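Local coordinates for protein 2,5-dihydroxypyridine 5,6-dioxygenase (Pseudomonas putida KT2440, PDB 7CN3) that catalyses the iron(II)-dependent ring cleavage of 2,5-dihydroxypyridine by dioxygen, between carbons 5 and 6, giving N-formylmaleamate in nicotinate degradation, at residues F299-G304 against L319-R324; S192-T197 against A292-G297. All coordinates share one frame; numbering follows the deposited sequence.

Contact 1: residues F299-G304 against L319-R324; sequences FLFSTG and LDIPLR. With FE2 (Fe (II) ion), chain L.
F299-G304 and L319-R324 pair as neighbouring antiparallel strands, buried at the edge of the antiparallel sheet that carries the iron site, with 319-323 its outermost strand within the chain. The ladder is regular at F299/L323 and F301/I321, both hydrogen-bonded pairs. F299 N donates to L323 O at 3.0 Å, and F299 O accepts from L323 N at 2.7 Å; I321 N meets F301 O nearly end-on, with a C=O...N angle of 170°, whereas F301 N comes to I321 O from above the carbonyl plane. Side chains alternate between the two faces. On one face F299, F301, I321 and L323 make apolar contacts. F301 has chi1 67°, which turns its ring across the neighbouring strand: I321 CB lies over one face in a CH-pi contact, 4.0 Å from the ring centroid, while L323 CG sits in the ring plane at its edge. F299 and L323 run side by side, and L208 of strand 207-210 touches the F299 and F301 rings.

The other face holds the metal. The non-hydrogen-bonded pair S302/D320 delivers two ligands to iron(II): S302 OG at 2.2 Å and D320 OD1 at 2.3 Å. H265, H318 and D320 make up the two-histidine-one-carboxylate set found in many non-haem iron(II) oxygenases, with S302 as an added ligand; two waters also bind the metal. S302 OG, anti to its own backbone nitrogen (chi1 176°), also donates to L319 O at 2.8 Å, from above the carbonyl plane, so that carbonyl takes both this hydroxyl and T303 N. The second carboxylate oxygen of D320, OD2, has its partner in R293. On the same face as S302 and D320, L300 CD1 lies 3.6 Å from I321 C and packs alongside the P322 ring.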
loop_
_atom_site.group_PDB
_atom_site.type_symbol
_atom_site.label_atom_id
_atom_site.label_comp_id
_atom_site.label_asym_id
_atom_site.label_seq_id
_atom_site.Cartn_x
_atom_site.Cartn_y
_atom_site.Cartn_z
ATOM N N PHE C 299 -22.547 -27.863 -24.557
ATOM C CA PHE C 299 -22.163 -29.138 -23.973
ATOM C C PHE C 299 -20.777 -28.973 -23.387
ATOM O O PHE C 299 -19.839 -28.588 -24.101
ATOM C CB PHE C 299 -22.153 -30.294 -24.977
ATOM C CG PHE C 299 -21.619 -31.576 -24.384
ATOM C CD1 PHE C 299 -22.258 -32.172 -23.306
ATOM C CD2 PHE C 299 -20.458 -32.169 -24.879
ATOM C CE1 PHE C 299 -21.754 -33.343 -22.735
ATOM C CE2 PHE C 299 -19.954 -33.354 -24.317
ATOM C CZ PHE C 299 -20.599 -33.927 -23.242
ATOM N N LEU C 300 -20.642 -29.275 -22.098
ATOM C CA LEU C 300 -19.364 -29.170 -21.398
ATOM C C LEU C 300 -18.907 -30.567 -20.998
ATOM O O LEU C 300 -19.590 -31.259 -20.230
ATOM C CB LEU C 300 -19.494 -28.268 -20.164
ATOM C CG LEU C 300 -18.279 -27.988 -19.276
ATOM C CD1 LEU C 300 -17.172 -27.316 -20.117
ATOM C CD2 LEU C 300 -18.669 -27.122 -18.036
ATOM N N PHE C 301 -17.768 -30.992 -21.519
ATOM C CA PHE C 301 -17.107 -32.168 -20.961
ATOM C C PHE C 301 -15.720 -31.776 -20.468
ATOM O O PHE C 301 -15.234 -30.663 -20.694
ATOM C CB PHE C 301 -17.008 -33.313 -21.965
ATOM C CG PHE C 301 -16.106 -33.031 -23.115
ATOM C CD1 PHE C 301 -16.501 -32.175 -24.126
ATOM C CD2 PHE C 301 -14.859 -33.620 -23.181
ATOM C CE1 PHE C 301 -15.664 -31.920 -25.195
ATOM C CE2 PHE C 301 -14.017 -33.376 -24.239
ATOM C CZ PHE C 301 -14.416 -32.524 -25.247
ATOM N N SER C 302 -15.084 -32.719 -19.789
ATOM C CA SER C 302 -13.887 -32.409 -19.044
ATOM C C SER C 302 -13.010 -33.644 -19.045
ATOM O O SER C 302 -13.483 -34.756 -19.281
ATOM C CB SER C 302 -14.247 -31.961 -17.611
ATOM O OG SER C 302 -13.077 -31.738 -16.846
ATOM N N THR C 303 -11.727 -33.441 -18.762
ATOM C CA THR C 303 -10.756 -34.526 -18.758
ATOM C C THR C 303 -9.996 -34.576 -17.435
ATOM O O THR C 303 -9.843 -33.572 -16.742
ATOM C CB THR C 303 -9.748 -34.350 -19.881
ATOM O OG1 THR C 303 -9.104 -33.090 -19.684
ATOM C CG2 THR C 303 -10.440 -34.362 -21.238
ATOM N N GLY C 304 -9.473 -35.756 -17.117
ATOM C CA GLY C 304 -8.540 -35.883 -16.030
ATOM C C GLY C 304 -9.137 -36.468 -14.764
ATOM O O GLY C 304 -9.576 -37.625 -14.729
ATOM N N LEU C 319 -8.823 -30.345 -18.014
ATOM C CA LEU C 319 -9.327 -29.490 -19.087
ATOM C C LEU C 319 -10.851 -29.423 -19.061
ATOM O O LEU C 319 -11.518 -30.441 -18.836
ATOM C CB LEU C 319 -8.872 -29.981 -20.471
ATOM C CG LEU C 319 -7.387 -30.298 -20.703
ATOM C CD1 LEU C 319 -7.178 -30.942 -22.067
ATOM C CD2 LEU C 319 -6.517 -29.053 -20.523
ATOM N N ASP C 320 -11.389 -28.213 -19.294
ATOM C CA ASP C 320 -12.824 -27.963 -19.466
ATOM C C ASP C 320 -13.071 -27.506 -20.892
ATOM O O ASP C 320 -12.507 -26.496 -21.313
ATOM C CB ASP C 320 -13.332 -26.890 -18.503
ATOM C CG ASP C 320 -13.614 -27.437 -17.100
ATOM O OD1 ASP C 320 -14.179 -28.539 -16.982
ATOM O OD2 ASP C 320 -13.269 -26.778 -16.091
ATOM N N ILE C 321 -13.904 -28.242 -21.631
ATOM C CA ILE C 321 -14.105 -27.990 -23.060
ATOM C C ILE C 321 -15.590 -27.791 -23.369
ATOM O O ILE C 321 -16.344 -28.777 -23.421
ATOM C CB ILE C 321 -13.519 -29.142 -23.893
ATOM C CG1 ILE C 321 -12.012 -29.279 -23.609
ATOM C CG2 ILE C 321 -13.764 -28.907 -25.385
ATOM C CD1 ILE C 321 -11.330 -30.538 -24.207
ATOM N N PRO C 322 -16.059 -26.556 -23.579
ATOM C CA PRO C 322 -17.443 -26.363 -24.038
ATOM C C PRO C 322 -17.594 -26.403 -25.557
ATOM O O PRO C 322 -16.787 -25.858 -26.316
ATOM C CB PRO C 322 -17.787 -24.971 -23.484
ATOM C CG PRO C 322 -16.495 -24.255 -23.479
ATOM C CD PRO C 322 -15.436 -25.280 -23.163
ATOM N N LEU C 323 -18.643 -27.097 -25.997
ATOM C CA LEU C 323 -18.975 -27.260 -27.405
ATOM C C LEU C 323 -20.288 -26.543 -27.707
ATOM O O LEU C 323 -21.252 -26.651 -26.938
ATOM C CB LEU C 323 -19.112 -28.741 -27.776
ATOM C CG LEU C 323 -17.975 -29.697 -27.419
ATOM C CD1 LEU C 323 -18.249 -31.045 -28.079
ATOM C CD2 LEU C 323 -16.597 -29.151 -27.833
ATOM N N ARG C 324 -20.318 -25.812 -28.819
ATOM C CA ARG C 324 -21.518 -25.146 -29.317
ATOM C C ARG C 324 -22.276 -26.037 -30.277
ATOM O O ARG C 324 -21.761 -27.044 -30.772
ATOM C CB ARG C 324 -21.177 -23.846 -30.046
ATOM C CG ARG C 324 -20.885 -22.694 -29.107
ATOM C CD ARG C 324 -20.085 -21.626 -29.814
ATOM N NE ARG C 324 -20.904 -20.747 -30.650
ATOM C CZ ARG C 324 -20.844 -20.699 -31.982
ATOM N NH1 ARG C 324 -21.625 -19.854 -32.634
ATOM N NH2 ARG C 324 -20.008 -21.492 -32.665
HETATM FE FE FE2 L . -13.749 -30.176 -15.394
HETATM O O HOH W 1 -12.911 -31.669 -13.850
HETATM O O HOH W 2 -14.533 -28.184 -14.715
#

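Contact 2: residues S192-T197 against A292-G297; sequences SGFLFT and ARAFYG. With G6C (5-oxidanyl-1H-pyridin-2-one), chain M.
A294, F194 and R293 carry this contact, in which the end of helix 290-294 meets the start of strand 194-197 beside the substrate pocket. G193 and F194 both face E177 of the adjoining strand, a G1 beta bulge, and G193 adopts backbone angles (116°/55°) that call for glycine. From within the bulge, the F194 CB points toward the helix end. The ring's CD1 packs on A294 CB at 3.7 Å, the methyl approaching the ring obliquely, and the same methyl lies near S192 O. R293 O stands over one face of the F194 ring, 4.2 Å above its plane and offset toward the rim, so the aromatic ring rests against the last turn of the helix. That carbonyl has a hydrogen-bond partner in N298.

The side chain of R293 takes another course. Extended from CG to NE, it carries the guanidinium to the bound 5-oxidanyl-1H-pyridin-2-one, with ligand CD2 over one face of the group and 3.6 Å from NE. R293 NE also forms a salt bridge with OD2 of the iron ligand D320, and NH1 bonds to M288 O. With a leucine here, D320 OD2 would lose its salt-bridge mate, and the carboxylate would probably be freer to turn about its bond to the iron. H189, H105 and E177 hydrogen-bond the ligand elsewhere. F194 borders it too, but with its edge: the ligand's ring nitrogen NE1 lies in the plane of the F194 ring, 3.7 Å from CZ.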
loop_
_atom_site.group_PDB
_atom_site.type_symbol
_atom_site.label_atom_id
_atom_site.label_comp_id
_atom_site.label_asym_id
_atom_site.label_seq_id
_atom_site.Cartn_x
_atom_site.Cartn_y
_atom_site.Cartn_z
ATOM N N SER C 192 -22.379 -19.092 -11.734
ATOM C CA SER C 192 -22.518 -20.346 -12.463
ATOM C C SER C 192 -23.880 -20.438 -13.152
ATOM O O SER C 192 -24.313 -19.496 -13.822
ATOM C CB SER C 192 -22.263 -21.537 -11.522
ATOM O OG SER C 192 -22.966 -21.399 -10.308
ATOM N N GLY C 193 -24.562 -21.569 -13.006
ATOM C CA GLY C 193 -25.823 -21.763 -13.694
ATOM C C GLY C 193 -25.742 -22.898 -14.692
ATOM O O GLY C 193 -25.994 -22.691 -15.881
ATOM N N PHE C 194 -25.346 -24.087 -14.232
ATOM C CA PHE C 194 -25.190 -25.253 -15.104
ATOM C C PHE C 194 -25.168 -26.506 -14.226
ATOM O O PHE C 194 -25.251 -26.433 -12.995
ATOM C CB PHE C 194 -23.945 -25.117 -16.013
ATOM C CG PHE C 194 -22.608 -25.085 -15.277
ATOM C CD1 PHE C 194 -22.112 -23.890 -14.734
ATOM C CD2 PHE C 194 -21.816 -26.228 -15.191
ATOM C CE1 PHE C 194 -20.856 -23.843 -14.061
ATOM C CE2 PHE C 194 -20.557 -26.191 -14.550
ATOM C CZ PHE C 194 -20.080 -24.982 -13.976
ATOM N N LEU C 195 -25.103 -27.668 -14.867
ATOM C CA LEU C 195 -25.166 -28.913 -14.109
ATOM C C LEU C 195 -24.393 -29.985 -14.852
ATOM O O LEU C 195 -24.221 -29.909 -16.073
ATOM C CB LEU C 195 -26.619 -29.359 -13.878
ATOM C CG LEU C 195 -27.332 -30.127 -14.992
ATOM C CD1 LEU C 195 -28.501 -30.882 -14.431
ATOM C CD2 LEU C 195 -27.792 -29.178 -16.088
ATOM N N PHE C 196 -23.947 -31.003 -14.113
ATOM C CA PHE C 196 -23.193 -32.084 -14.750
ATOM C C PHE C 196 -23.248 -33.335 -13.884
ATOM O O PHE C 196 -23.715 -33.308 -12.745
ATOM C CB PHE C 196 -21.738 -31.671 -14.992
ATOM C CG PHE C 196 -21.110 -31.013 -13.797
ATOM C CD1 PHE C 196 -20.507 -31.778 -12.808
ATOM C CD2 PHE C 196 -21.158 -29.633 -13.638
ATOM C CE1 PHE C 196 -19.936 -31.174 -11.690
ATOM C CE2 PHE C 196 -20.588 -29.030 -12.537
ATOM C CZ PHE C 196 -19.982 -29.809 -11.553
ATOM N N THR C 197 -22.786 -34.441 -14.464
ATOM C CA THR C 197 -22.497 -35.676 -13.750
ATOM C C THR C 197 -21.224 -36.262 -14.366
ATOM O O THR C 197 -20.549 -35.610 -15.164
ATOM C CB THR C 197 -23.694 -36.644 -13.801
ATOM O OG1 THR C 197 -23.418 -37.799 -12.991
ATOM C CG2 THR C 197 -23.961 -37.106 -15.213
ATOM N N ALA C 292 -17.452 -19.264 -20.329
ATOM C CA ALA C 292 -17.254 -20.393 -21.226
ATOM C C ALA C 292 -17.854 -21.671 -20.656
ATOM O O ALA C 292 -18.401 -22.484 -21.402
ATOM C CB ALA C 292 -15.763 -20.572 -21.504
ATOM N N ARG C 293 -17.777 -21.863 -19.335
ATOM C CA ARG C 293 -18.330 -23.077 -18.733
ATOM C C ARG C 293 -19.855 -23.067 -18.678
ATOM O O ARG C 293 -20.490 -24.123 -18.795
ATOM C CB ARG C 293 -17.771 -23.269 -17.325
ATOM C CG ARG C 293 -16.362 -23.781 -17.320
ATOM C CD ARG C 293 -15.843 -24.006 -15.911
ATOM N NE ARG C 293 -14.440 -24.418 -15.987
ATOM C CZ ARG C 293 -13.417 -23.568 -16.029
ATOM N NH1 ARG C 293 -13.629 -22.263 -15.974
ATOM N NH2 ARG C 293 -12.189 -24.027 -16.114
ATOM N N ALA C 294 -20.467 -21.911 -18.475
ATOM C CA ALA C 294 -21.866 -21.890 -18.081
ATOM C C ALA C 294 -22.833 -21.543 -19.207
ATOM O O ALA C 294 -24.033 -21.698 -19.011
ATOM C CB ALA C 294 -22.079 -20.894 -16.927
ATOM N N PHE C 295 -22.368 -21.078 -20.366
ATOM C CA PHE C 295 -23.288 -20.386 -21.269
ATOM C C PHE C 295 -24.391 -21.305 -21.800
ATOM O O PHE C 295 -24.210 -22.512 -22.013
ATOM C CB PHE C 295 -22.534 -19.683 -22.416
ATOM C CG PHE C 295 -21.906 -20.597 -23.457
ATOM C CD1 PHE C 295 -22.606 -20.956 -24.604
ATOM C CD2 PHE C 295 -20.573 -20.986 -23.349
ATOM C CE1 PHE C 295 -22.005 -21.743 -25.583
ATOM C CE2 PHE C 295 -19.966 -21.763 -24.319
ATOM C CZ PHE C 295 -20.678 -22.147 -25.440
ATOM N N TYR C 296 -25.551 -20.698 -21.975
ATOM C CA TYR C 296 -26.804 -21.405 -22.193
ATOM C C TYR C 296 -26.713 -22.318 -23.410
ATOM O O TYR C 296 -26.377 -21.878 -24.513
ATOM C CB TYR C 296 -27.915 -20.364 -22.361
ATOM C CG TYR C 296 -29.347 -20.850 -22.396
ATOM C CD1 TYR C 296 -30.061 -21.062 -21.216
ATOM C CD2 TYR C 296 -30.020 -21.017 -23.618
ATOM C CE1 TYR C 296 -31.397 -21.445 -21.239
ATOM C CE2 TYR C 296 -31.364 -21.397 -23.651
ATOM C CZ TYR C 296 -32.034 -21.625 -22.460
ATOM O OH TYR C 296 -33.338 -22.025 -22.486
ATOM N N GLY C 297 -26.981 -23.601 -23.196
ATOM C CA GLY C 297 -26.995 -24.552 -24.272
ATOM C C GLY C 297 -25.672 -25.176 -24.661
ATOM O O GLY C 297 -25.657 -25.963 -25.603
HETATM O OB G6C M . -14.058 -27.427 -13.114
HETATM C CG G6C M . -14.905 -26.453 -12.679
HETATM C CD1 G6C M . -16.242 -26.790 -12.496
HETATM C CD2 G6C M . -14.438 -25.163 -12.438
HETATM N NE1 G6C M . -17.093 -25.859 -12.069
HETATM C CE2 G6C M . -15.348 -24.213 -12.003
HETATM C CZ G6C M . -16.678 -24.596 -11.820
HETATM O OH G6C M . -17.595 -23.696 -11.374
#

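From the N terminus, S192-T197 comes first, running from a loop into strand 194-197, next to 263-269. The chain then passes through 94 intervening residues, including helix 243-254 and strand 263-269, before helix 290-294 brings A292-G297 back to it and contact 2 closes the long loop. Helix 290-294 leads, after a short turn, into strand 299-303, and a connection without helix or strand returns as 319-324 to close contact 1. The two loops are in series, neither nesting nor crossing, and their centres lie about 10 Å apart. Both reach one sheet, and they meet directly: P322 CB packs 3.3 Å from A292 O, setting the sheet's edge strand against the helix.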